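PDB 5G2P: transaminase from Arthrobacter sp., which catalyses S-selective transfer of amino groups as an omega-transaminase that uses pyridoxal-5'-phosphate as its cofactor. Local coordinates for residues Ala124-Leu129 and Gly150-Ala155; Thr236-Gly241 and Ser268-Thr273; Val264-Asp269 and Tyr287-Asp292. All coordinates share one frame; numbering follows the deposited sequence.

Contact 1 (Ala124-Leu129 and Gly150-Ala155); sequences AVETAL and GWTGGA. With PLP (pyridoxal-5'-phosphate), chain H.
E126, on helix 121-136, sends its carboxylate into the N-terminal end of helix 153-157, where T152 and A155 bond to OE2 and G154 adds a weak third bond. The arrangement is a buried acid seated at the start of a short helix, close to the cofactor pocket of a class-III aminotransferase. The incoming chain first passes the cofactor: CA of G150 lies 3.6 Å from C5A of PLP. A side chain on G150 would run into the preceding carbonyl oxygen and the methyl of A155. W151 turns away from helix 121-136 and presents its indole edge to the phosphate, NE1 standing 3.9 Å from O2P of PLP, while its backbone N is bonded to S122 OG. T152 comes next, at the N-cap position. Its hydroxyl points to the acid, and OG1 donates to E126 OE2 over 2.7 Å, arriving on the anti side and 20° out of the carboxylate plane. The bend of the glutamate at its second torsion (chi2 -85°) brings OE2 to this spot. G153 N bonds instead to E126 OE1 of the second subunit, and the reciprocal bond joins the two chains again. G154 N gives E126 OE2 a weak, strongly bent bond, and the carbonyl O of G154 lies 3.4 Å from L129 CD1. A155 N makes a straighter bond of 3.0 Å to E126 OE2, approaching from above the carboxylate plane. The helix start probably stabilises the negative charge. Replacing E126 by alanine removes the carboxylate, which would probably leave the A155 N-H and the T152 hydroxyl without their acceptor and break the paired bonds between subunits. Beside the acid, V125 CG1 rests 3.8 Å from A155 CB, an apolar contact.

Contact 2 (Thr236-Gly241 and Ser268-Thr273); sequences TEVSQG and SDEVLT. With PLP (pyridoxal-5'-phosphate), chain H.
A bridging water ties V238 to D269 and T273, held by three bonds: it accepts from V238 N at 2.7 Å and donates to D269 O and to T273 OG1. The threonine hydroxyl in turn donates to E270 OE1 over 2.7 Å, meeting that oxygen from above the carboxylate plane, which links the water to E270 through T273. The other oxygen, E270 OE2, accepts from S268 OG, beside which V238 CG2 packs at 3.6 Å. One direct backbone bond spans the segments: D269 N donates to T236 O at 2.9 Å, almost in line with the carbonyl.

Beyond this bond the two chain segments turn toward the cofactor. D269, its CG anti to the backbone N (chi1 178°), brings OD2 to 2.8 Å from N1 of PLP, the placement characteristic of the aspartate in fold-type I aminotransferases. OD2 also bonds H149 ND1, while OD1 accepts from V271 N in an Asx turn and from T295 OG1; these bonds fix the rotation of the carboxylate. V271 CG1 approaches PLP C4 at 3.6 Å. E237 OE1 lies 3.3 Å from the methyl C2A of PLP and accepts from G241 N.

T236 and S268 form a parallel bridge between strands 231-236 and 265-269. Strand 293-296 flanks the latter on its far side, with its T295 touching V271, R144 of strand 140-144 lies against T236, and Y384 of strand 378-384 covers V238 and S239.

Contact 3 (Val264-Asp269 and Tyr287-Asp292); sequences VLWISD and YGVQPD. With PLP (pyridoxal-5'-phosphate), chain H.
D292 holds W266 through two bonds to its backbone. Its carboxylate OD2 takes the W266 N-H at 2.7 Å on the anti lone pair, nearly straight at 172°, and D292 N gives a second bond of 2.9 Å to W266 O, lying in the carbonyl plane. L265 CD2 packs beside the acid, 3.8 Å from D292 CG. With CG of W266 opposite the backbone N (chi1 175°), the indole reaches out over the loop. P291 CB sits over one face in a CH-pi contact, 4.0 Å from the centroid of the six-membered ring, and V289 CG2 meets the rim at CZ3, 3.5 Å away and near the ring plane.

A second shell positions these groups. R256 of helix 251-262 forms a salt bridge with D292 OD2 and bonds Q290 O, while W266 NE1 is bonded to T236 OG1 and V252 packs on the indole. L265 in turn packs on A132 and Y135 of helix 121-136. The arrangement belongs to the central, largely parallel sheet of the PLP-dependent fold-type I domain, where the loop 287-292 leads into strand 293-296, the parallel neighbour of strand 265-269.

Along the chain contact 1 closes before contacts 2 and 3 begin, and the latter two share S268 and D269 at the end of strand 265-269. Their centres lie about 11 Å apart, with contact 1 about 14 Å from contact 2 and about 17 Å from contact 3. Contacts 2 and 3 belong to the central seven-stranded sheet, one joining strand 265-269 to the end of strand 231-236 and the loop that follows it, the other to the loop before strand 293-296. Helix 121-136 of contact 1 packs against this sheet, V125 CG2 lying 3.7 Å from D269 OD2. Contacts 1 and 2 line the cofactor site, and contact 3 secures the strand that carries D269.

Contact 1 (Ala124-Leu129 and Gly150-Ala155)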
loop_
_atom_site.group_PDB
_atom_site.type_symbol
_atom_site.label_atom_id
_atom_site.label_comp_id
_atom_site.label_asym_id
_atom_site.label_seq_id
_atom_site.Cartn_x
_atom_site.Cartn_y
_atom_site.Cartn_z
ATOM N N ALA B 124 8.536 3.151 20.740
ATOM C CA ALA B 124 9.459 2.003 20.883
ATOM C C ALA B 124 9.172 0.926 19.807
ATOM O O ALA B 124 10.106 0.397 19.191
ATOM C CB ALA B 124 9.375 1.424 22.303
ATOM N N VAL B 125 7.895 0.602 19.601
ATOM C CA VAL B 125 7.477 -0.381 18.581
ATOM C C VAL B 125 7.810 0.144 17.168
ATOM O O VAL B 125 8.340 -0.589 16.346
ATOM C CB VAL B 125 5.970 -0.742 18.693
ATOM C CG1 VAL B 125 5.498 -1.495 17.452
ATOM C CG2 VAL B 125 5.692 -1.552 19.976
ATOM N N GLU B 126 7.513 1.423 16.897
ATOM C CA GLU B 126 7.924 2.042 15.624
ATOM C C GLU B 126 9.419 1.849 15.398
ATOM O O GLU B 126 9.849 1.497 14.319
ATOM C CB GLU B 126 7.614 3.554 15.601
ATOM C CG GLU B 126 6.124 3.875 15.737
ATOM C CD GLU B 126 5.371 3.843 14.411
ATOM O OE1 GLU B 126 6.024 3.827 13.341
ATOM O OE2 GLU B 126 4.109 3.877 14.447
ATOM N N THR B 127 10.211 2.074 16.430
ATOM C CA THR B 127 11.672 1.959 16.312
ATOM C C THR B 127 12.116 0.506 16.027
ATOM O O THR B 127 13.004 0.281 15.212
ATOM C CB THR B 127 12.323 2.475 17.612
ATOM O OG1 THR B 127 11.887 3.818 17.825
ATOM C CG2 THR B 127 13.869 2.469 17.515
ATOM N N ALA B 128 11.492 -0.456 16.688
ATOM C CA ALA B 128 11.811 -1.882 16.509
ATOM C C ALA B 128 11.477 -2.355 15.092
ATOM O O ALA B 128 12.231 -3.149 14.480
ATOM C CB ALA B 128 11.045 -2.709 17.552
ATOM N N LEU B 129 10.320 -1.935 14.594
ATOM C CA LEU B 129 9.903 -2.277 13.224
ATOM C C LEU B 129 10.893 -1.720 12.190
ATOM O O LEU B 129 11.220 -2.410 11.225
ATOM C CB LEU B 129 8.494 -1.737 12.899
ATOM C CG LEU B 129 7.294 -2.324 13.692
ATOM C CD1 LEU B 129 6.040 -1.495 13.398
ATOM C CD2 LEU B 129 7.093 -3.832 13.424
ATOM N N GLY B 150 0.292 -0.791 19.914
ATOM C CA GLY B 150 0.285 0.672 19.918
ATOM C C GLY B 150 -0.625 1.292 18.879
ATOM O O GLY B 150 -1.333 0.592 18.152
ATOM N N TRP B 151 -0.617 2.620 18.812
ATOM C CA TRP B 151 -1.628 3.358 18.049
ATOM C C TRP B 151 -1.085 4.223 16.899
ATOM O O TRP B 151 -1.851 4.594 15.998
ATOM C CB TRP B 151 -2.483 4.231 18.998
ATOM C CG TRP B 151 -1.680 5.334 19.573
ATOM C CD1 TRP B 151 -0.877 5.275 20.697
ATOM C CD2 TRP B 151 -1.529 6.647 19.037
ATOM N NE1 TRP B 151 -0.275 6.492 20.900
ATOM C CE2 TRP B 151 -0.639 7.347 19.890
ATOM C CE3 TRP B 151 -2.039 7.302 17.900
ATOM C CZ2 TRP B 151 -0.269 8.680 19.660
ATOM C CZ3 TRP B 151 -1.665 8.624 17.659
ATOM C CH2 TRP B 151 -0.783 9.302 18.542
ATOM N N THR B 152 0.208 4.560 16.908
ATOM C CA THR B 152 0.799 5.357 15.795
ATOM C C THR B 152 0.871 4.533 14.505
ATOM O O THR B 152 0.775 3.321 14.573
ATOM C CB THR B 152 2.188 5.904 16.172
ATOM O OG1 THR B 152 3.000 4.835 16.679
ATOM C CG2 THR B 152 1.993 6.958 17.269
ATOM N N GLY B 153 1.005 5.193 13.352
ATOM C CA GLY B 153 0.881 4.544 12.040
ATOM C C GLY B 153 1.503 3.161 11.855
ATOM O O GLY B 153 0.805 2.222 11.434
ATOM N N GLY B 154 2.786 3.011 12.200
ATOM C CA GLY B 154 3.487 1.694 12.071
ATOM C C GLY B 154 3.093 0.661 13.138
ATOM O O GLY B 154 2.838 -0.539 12.854
ATOM N N ALA B 155 2.992 1.121 14.376
ATOM C CA ALA B 155 2.573 0.249 15.464
ATOM C C ALA B 155 1.126 -0.197 15.241
ATOM O O ALA B 155 0.757 -1.311 15.617
ATOM C CB ALA B 155 2.705 0.973 16.794
HETATM N N1 PLP H . 2.609 -2.469 23.107
HETATM C C2 PLP H . 1.942 -3.083 24.126
HETATM C C2A PLP H . 2.044 -4.568 24.360
HETATM C C3 PLP H . 1.071 -2.278 24.999
HETATM O O3 PLP H . 0.384 -2.802 26.060
HETATM C C4 PLP H . 0.989 -0.821 24.770
HETATM C C4A PLP H . 0.150 -0.082 25.812
HETATM C C5 PLP H . 1.757 -0.274 23.599
HETATM C C6 PLP H . 2.523 -1.144 22.822
HETATM C C5A PLP H . 1.746 1.176 23.214
HETATM O O4P PLP H . 2.397 1.979 24.190
HETATM P P PLP H . 1.917 3.514 24.358
HETATM O O1P PLP H . 2.814 4.013 25.442
HETATM O O2P PLP H . 2.118 4.246 23.048
HETATM O O3P PLP H . 0.442 3.507 24.783
#

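Contact 2 (Thr236-Gly241 and Ser268-Thr273)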
loop_
_atom_site.group_PDB
_atom_site.type_symbol
_atom_site.label_atom_id
_atom_site.label_comp_id
_atom_site.label_asym_id
_atom_site.label_seq_id
_atom_site.Cartn_x
_atom_site.Cartn_y
_atom_site.Cartn_z
ATOM N N THR B 236 5.495 -10.215 18.764
ATOM C CA THR B 236 4.495 -10.870 19.609
ATOM C C THR B 236 4.309 -10.115 20.921
ATOM O O THR B 236 5.127 -9.266 21.273
ATOM C CB THR B 236 4.861 -12.328 19.980
ATOM O OG1 THR B 236 5.964 -12.343 20.897
ATOM C CG2 THR B 236 5.167 -13.170 18.737
ATOM N N GLU B 237 3.225 -10.414 21.627
ATOM C CA GLU B 237 3.161 -10.155 23.055
ATOM C C GLU B 237 3.233 -11.544 23.694
ATOM O O GLU B 237 2.476 -12.429 23.339
ATOM C CB GLU B 237 1.822 -9.494 23.464
ATOM C CG GLU B 237 1.388 -8.301 22.634
ATOM C CD GLU B 237 0.050 -7.768 23.115
ATOM O OE1 GLU B 237 -0.009 -7.188 24.230
ATOM O OE2 GLU B 237 -0.943 -7.992 22.395
ATOM N N VAL B 238 4.123 -11.730 24.652
ATOM C CA VAL B 238 4.247 -13.004 25.366
ATOM C C VAL B 238 2.908 -13.399 26.035
ATOM O O VAL B 238 2.548 -14.581 26.098
ATOM C CB VAL B 238 5.465 -12.909 26.331
ATOM C CG1 VAL B 238 5.386 -13.877 27.482
ATOM C CG2 VAL B 238 6.743 -13.110 25.535
ATOM N N SER B 239 2.158 -12.393 26.484
ATOM C CA SER B 239 0.795 -12.552 26.977
ATOM C C SER B 239 0.102 -11.339 26.411
ATOM O O SER B 239 0.528 -10.193 26.682
ATOM C CB SER B 239 0.742 -12.507 28.536
ATOM O OG SER B 239 -0.570 -12.237 29.028
ATOM N N GLN B 240 -0.960 -11.569 25.643
ATOM C CA GLN B 240 -1.684 -10.461 24.996
ATOM C C GLN B 240 -2.299 -9.536 26.057
ATOM O O GLN B 240 -3.048 -9.990 26.945
ATOM C CB GLN B 240 -2.725 -11.013 24.047
ATOM C CG GLN B 240 -2.144 -11.533 22.745
ATOM C CD GLN B 240 -3.207 -12.051 21.807
ATOM O OE1 GLN B 240 -4.167 -12.680 22.250
ATOM N NE2 GLN B 240 -3.042 -11.815 20.504
ATOM N N GLY B 241 -1.951 -8.250 25.982
ATOM C CA GLY B 241 -2.296 -7.304 27.055
ATOM C C GLY B 241 -3.732 -6.776 26.949
ATOM O O GLY B 241 -4.647 -7.246 27.679
ATOM N N SER B 268 10.037 -9.285 20.958
ATOM C CA SER B 268 9.113 -9.463 22.064
ATOM C C SER B 268 8.652 -8.067 22.449
ATOM O O SER B 268 9.442 -7.279 22.934
ATOM C CB SER B 268 9.778 -10.113 23.285
ATOM O OG SER B 268 8.773 -10.428 24.252
ATOM N N ASP B 269 7.373 -7.776 22.260
ATOM C CA ASP B 269 6.855 -6.474 22.657
ATOM C C ASP B 269 6.549 -6.591 24.142
ATOM O O ASP B 269 5.496 -7.109 24.530
ATOM C CB ASP B 269 5.613 -6.104 21.838
ATOM C CG ASP B 269 5.007 -4.775 22.265
ATOM O OD1 ASP B 269 5.516 -4.143 23.215
ATOM O OD2 ASP B 269 4.025 -4.355 21.643
ATOM N N GLU B 270 7.497 -6.115 24.949
ATOM C CA GLU B 270 7.415 -6.136 26.420
ATOM C C GLU B 270 6.924 -4.818 27.027
ATOM O O GLU B 270 7.111 -4.579 28.215
ATOM C CB GLU B 270 8.787 -6.481 27.039
ATOM C CG GLU B 270 9.319 -7.866 26.608
ATOM C CD GLU B 270 8.794 -9.009 27.487
ATOM O OE1 GLU B 270 8.209 -8.714 28.563
ATOM O OE2 GLU B 270 8.992 -10.206 27.129
ATOM N N VAL B 271 6.276 -3.980 26.243
ATOM C CA VAL B 271 5.753 -2.704 26.782
ATOM C C VAL B 271 4.915 -2.923 28.048
ATOM O O VAL B 271 5.120 -2.237 29.050
ATOM C CB VAL B 271 5.004 -1.879 25.694
ATOM C CG1 VAL B 271 4.217 -0.710 26.318
ATOM C CG2 VAL B 271 6.017 -1.303 24.692
ATOM N N LEU B 272 4.006 -3.896 28.015
ATOM C CA LEU B 272 3.187 -4.206 29.180
ATOM C C LEU B 272 3.803 -5.285 30.101
ATOM O O LEU B 272 3.836 -5.119 31.342
ATOM C CB LEU B 272 1.773 -4.569 28.764
ATOM C CG LEU B 272 0.717 -4.740 29.880
ATOM C CD1 LEU B 272 -0.569 -3.995 29.512
ATOM C CD2 LEU B 272 0.423 -6.207 30.034
ATOM N N THR B 273 4.269 -6.390 29.513
ATOM C CA THR B 273 4.774 -7.494 30.335
ATOM C C THR B 273 6.148 -7.224 30.953
ATOM O O THR B 273 6.588 -7.970 31.804
ATOM C CB THR B 273 4.826 -8.821 29.534
ATOM O OG1 THR B 273 5.567 -8.618 28.326
ATOM C CG2 THR B 273 3.413 -9.310 29.185
HETATM N N1 PLP H . 2.609 -2.469 23.107
HETATM C C2 PLP H . 1.942 -3.083 24.126
HETATM C C2A PLP H . 2.044 -4.568 24.360
HETATM C C3 PLP H . 1.071 -2.278 24.999
HETATM O O3 PLP H . 0.384 -2.802 26.060
HETATM C C4 PLP H . 0.989 -0.821 24.770
HETATM C C4A PLP H . 0.150 -0.082 25.812
HETATM C C5 PLP H . 1.757 -0.274 23.599
HETATM C C6 PLP H . 2.523 -1.144 22.822
HETATM C C5A PLP H . 1.746 1.176 23.214
HETATM O O4P PLP H . 2.397 1.979 24.190
HETATM P P PLP H . 1.917 3.514 24.358
HETATM O O1P PLP H . 2.814 4.013 25.442
HETATM O O2P PLP H . 2.118 4.246 23.048
HETATM O O3P PLP H . 0.442 3.507 24.783
HETATM O O HOH W 1 5.527 -9.626 25.672
#

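Contact 3 (Val264-Asp269 and Tyr287-Asp292)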
loop_
_atom_site.group_PDB
_atom_site.type_symbol
_atom_site.label_atom_id
_atom_site.label_comp_id
_atom_site.label_asym_id
_atom_site.label_seq_id
_atom_site.Cartn_x
_atom_site.Cartn_y
_atom_site.Cartn_z
ATOM N N VAL B 264 14.295 -15.503 10.552
ATOM C CA VAL B 264 13.413 -14.344 10.798
ATOM C C VAL B 264 13.637 -13.829 12.238
ATOM O O VAL B 264 13.874 -14.626 13.141
ATOM C CB VAL B 264 11.954 -14.784 10.517
ATOM C CG1 VAL B 264 10.922 -13.791 11.005
ATOM C CG2 VAL B 264 11.780 -15.026 9.007
ATOM N N LEU B 265 13.607 -12.515 12.458
ATOM C CA LEU B 265 13.774 -11.988 13.822
ATOM C C LEU B 265 12.549 -12.202 14.699
ATOM O O LEU B 265 11.435 -12.336 14.189
ATOM C CB LEU B 265 14.109 -10.491 13.808
ATOM C CG LEU B 265 15.345 -10.055 13.021
ATOM C CD1 LEU B 265 15.539 -8.542 13.125
ATOM C CD2 LEU B 265 16.568 -10.776 13.563
ATOM N N TRP B 266 12.774 -12.252 16.016
ATOM C CA TRP B 266 11.675 -12.185 16.970
ATOM C C TRP B 266 11.766 -10.948 17.846
ATOM O O TRP B 266 12.766 -10.731 18.570
ATOM C CB TRP B 266 11.595 -13.444 17.835
ATOM C CG TRP B 266 10.534 -13.363 18.919
ATOM C CD1 TRP B 266 9.263 -12.814 18.823
ATOM C CD2 TRP B 266 10.654 -13.869 20.249
ATOM N NE1 TRP B 266 8.610 -12.923 20.030
ATOM C CE2 TRP B 266 9.433 -13.572 20.923
ATOM C CE3 TRP B 266 11.669 -14.545 20.939
ATOM C CZ2 TRP B 266 9.213 -13.918 22.269
ATOM C CZ3 TRP B 266 11.457 -14.885 22.277
ATOM C CH2 TRP B 266 10.230 -14.572 22.926
ATOM N N ILE B 267 10.699 -10.148 17.774
ATOM C CA ILE B 267 10.548 -8.950 18.610
ATOM C C ILE B 267 9.576 -9.310 19.703
ATOM O O ILE B 267 8.418 -9.610 19.414
ATOM C CB ILE B 267 9.946 -7.771 17.826
ATOM C CG1 ILE B 267 10.857 -7.359 16.659
ATOM C CG2 ILE B 267 9.685 -6.575 18.765
ATOM C CD1 ILE B 267 10.098 -6.595 15.578
ATOM N N SER B 268 10.037 -9.285 20.958
ATOM C CA SER B 268 9.113 -9.463 22.064
ATOM C C SER B 268 8.652 -8.067 22.449
ATOM O O SER B 268 9.442 -7.279 22.934
ATOM C CB SER B 268 9.778 -10.113 23.285
ATOM O OG SER B 268 8.773 -10.428 24.252
ATOM N N ASP B 269 7.373 -7.776 22.260
ATOM C CA ASP B 269 6.855 -6.474 22.657
ATOM C C ASP B 269 6.549 -6.591 24.142
ATOM O O ASP B 269 5.496 -7.109 24.530
ATOM C CB ASP B 269 5.613 -6.104 21.838
ATOM C CG ASP B 269 5.007 -4.775 22.265
ATOM O OD1 ASP B 269 5.516 -4.143 23.215
ATOM O OD2 ASP B 269 4.025 -4.355 21.643
ATOM N N TYR B 287 9.978 -18.513 29.757
ATOM C CA TYR B 287 9.933 -19.514 28.674
ATOM C C TYR B 287 11.266 -20.077 28.183
ATOM O O TYR B 287 11.279 -20.863 27.254
ATOM C CB TYR B 287 9.101 -18.980 27.481
ATOM C CG TYR B 287 7.673 -18.658 27.912
ATOM C CD1 TYR B 287 6.756 -19.684 28.142
ATOM C CD2 TYR B 287 7.271 -17.345 28.164
ATOM C CE1 TYR B 287 5.476 -19.423 28.580
ATOM C CE2 TYR B 287 5.978 -17.072 28.619
ATOM C CZ TYR B 287 5.092 -18.117 28.811
ATOM O OH TYR B 287 3.826 -17.889 29.244
ATOM N N GLY B 288 12.377 -19.655 28.769
ATOM C CA GLY B 288 13.682 -20.230 28.447
ATOM C C GLY B 288 14.248 -19.836 27.096
ATOM O O GLY B 288 15.064 -20.561 26.525
ATOM N N VAL B 289 13.816 -18.685 26.595
ATOM C CA VAL B 289 14.205 -18.197 25.275
ATOM C C VAL B 289 14.748 -16.778 25.399
ATOM O O VAL B 289 14.662 -16.151 26.460
ATOM C CB VAL B 289 13.006 -18.159 24.296
ATOM C CG1 VAL B 289 12.443 -19.552 24.055
ATOM C CG2 VAL B 289 11.914 -17.231 24.814
ATOM N N GLN B 290 15.278 -16.269 24.299
ATOM C CA GLN B 290 15.778 -14.903 24.258
ATOM C C GLN B 290 15.374 -14.284 22.909
ATOM O O GLN B 290 15.548 -14.923 21.873
ATOM C CB GLN B 290 17.306 -14.903 24.455
ATOM C CG GLN B 290 17.778 -15.538 25.772
ATOM C CD GLN B 290 19.304 -15.510 25.961
ATOM O OE1 GLN B 290 19.813 -15.673 27.079
ATOM N NE2 GLN B 290 20.036 -15.291 24.874
ATOM N N PRO B 291 14.812 -13.051 22.913
ATOM C CA PRO B 291 14.400 -12.454 21.635
ATOM C C PRO B 291 15.573 -11.732 20.957
ATOM O O PRO B 291 16.645 -11.657 21.530
ATOM C CB PRO B 291 13.322 -11.459 22.067
ATOM C CG PRO B 291 13.812 -10.972 23.383
ATOM C CD PRO B 291 14.411 -12.205 24.055
ATOM N N ASP B 292 15.365 -11.231 19.741
ATOM C CA ASP B 292 16.334 -10.387 19.042
ATOM C C ASP B 292 16.204 -8.922 19.431
ATOM O O ASP B 292 17.182 -8.186 19.440
ATOM C CB ASP B 292 16.115 -10.562 17.544
ATOM C CG ASP B 292 16.336 -12.006 17.122
ATOM O OD1 ASP B 292 17.498 -12.467 17.172
ATOM O OD2 ASP B 292 15.353 -12.695 16.827
HETATM N N1 PLP H . 2.609 -2.469 23.107
HETATM C C2 PLP H . 1.942 -3.083 24.126
HETATM C C2A PLP H . 2.044 -4.568 24.360
HETATM C C3 PLP H . 1.071 -2.278 24.999
HETATM O O3 PLP H . 0.384 -2.802 26.060
HETATM C C4 PLP H . 0.989 -0.821 24.770
HETATM C C4A PLP H . 0.150 -0.082 25.812
HETATM C C5 PLP H . 1.757 -0.274 23.599
HETATM C C6 PLP H . 2.523 -1.144 22.822
HETATM C C5A PLP H . 1.746 1.176 23.214
HETATM O O4P PLP H . 2.397 1.979 24.190
HETATM P P PLP H . 1.917 3.514 24.358
HETATM O O1P PLP H . 2.814 4.013 25.442
HETATM O O2P PLP H . 2.118 4.246 23.048
HETATM O O3P PLP H . 0.442 3.507 24.783
#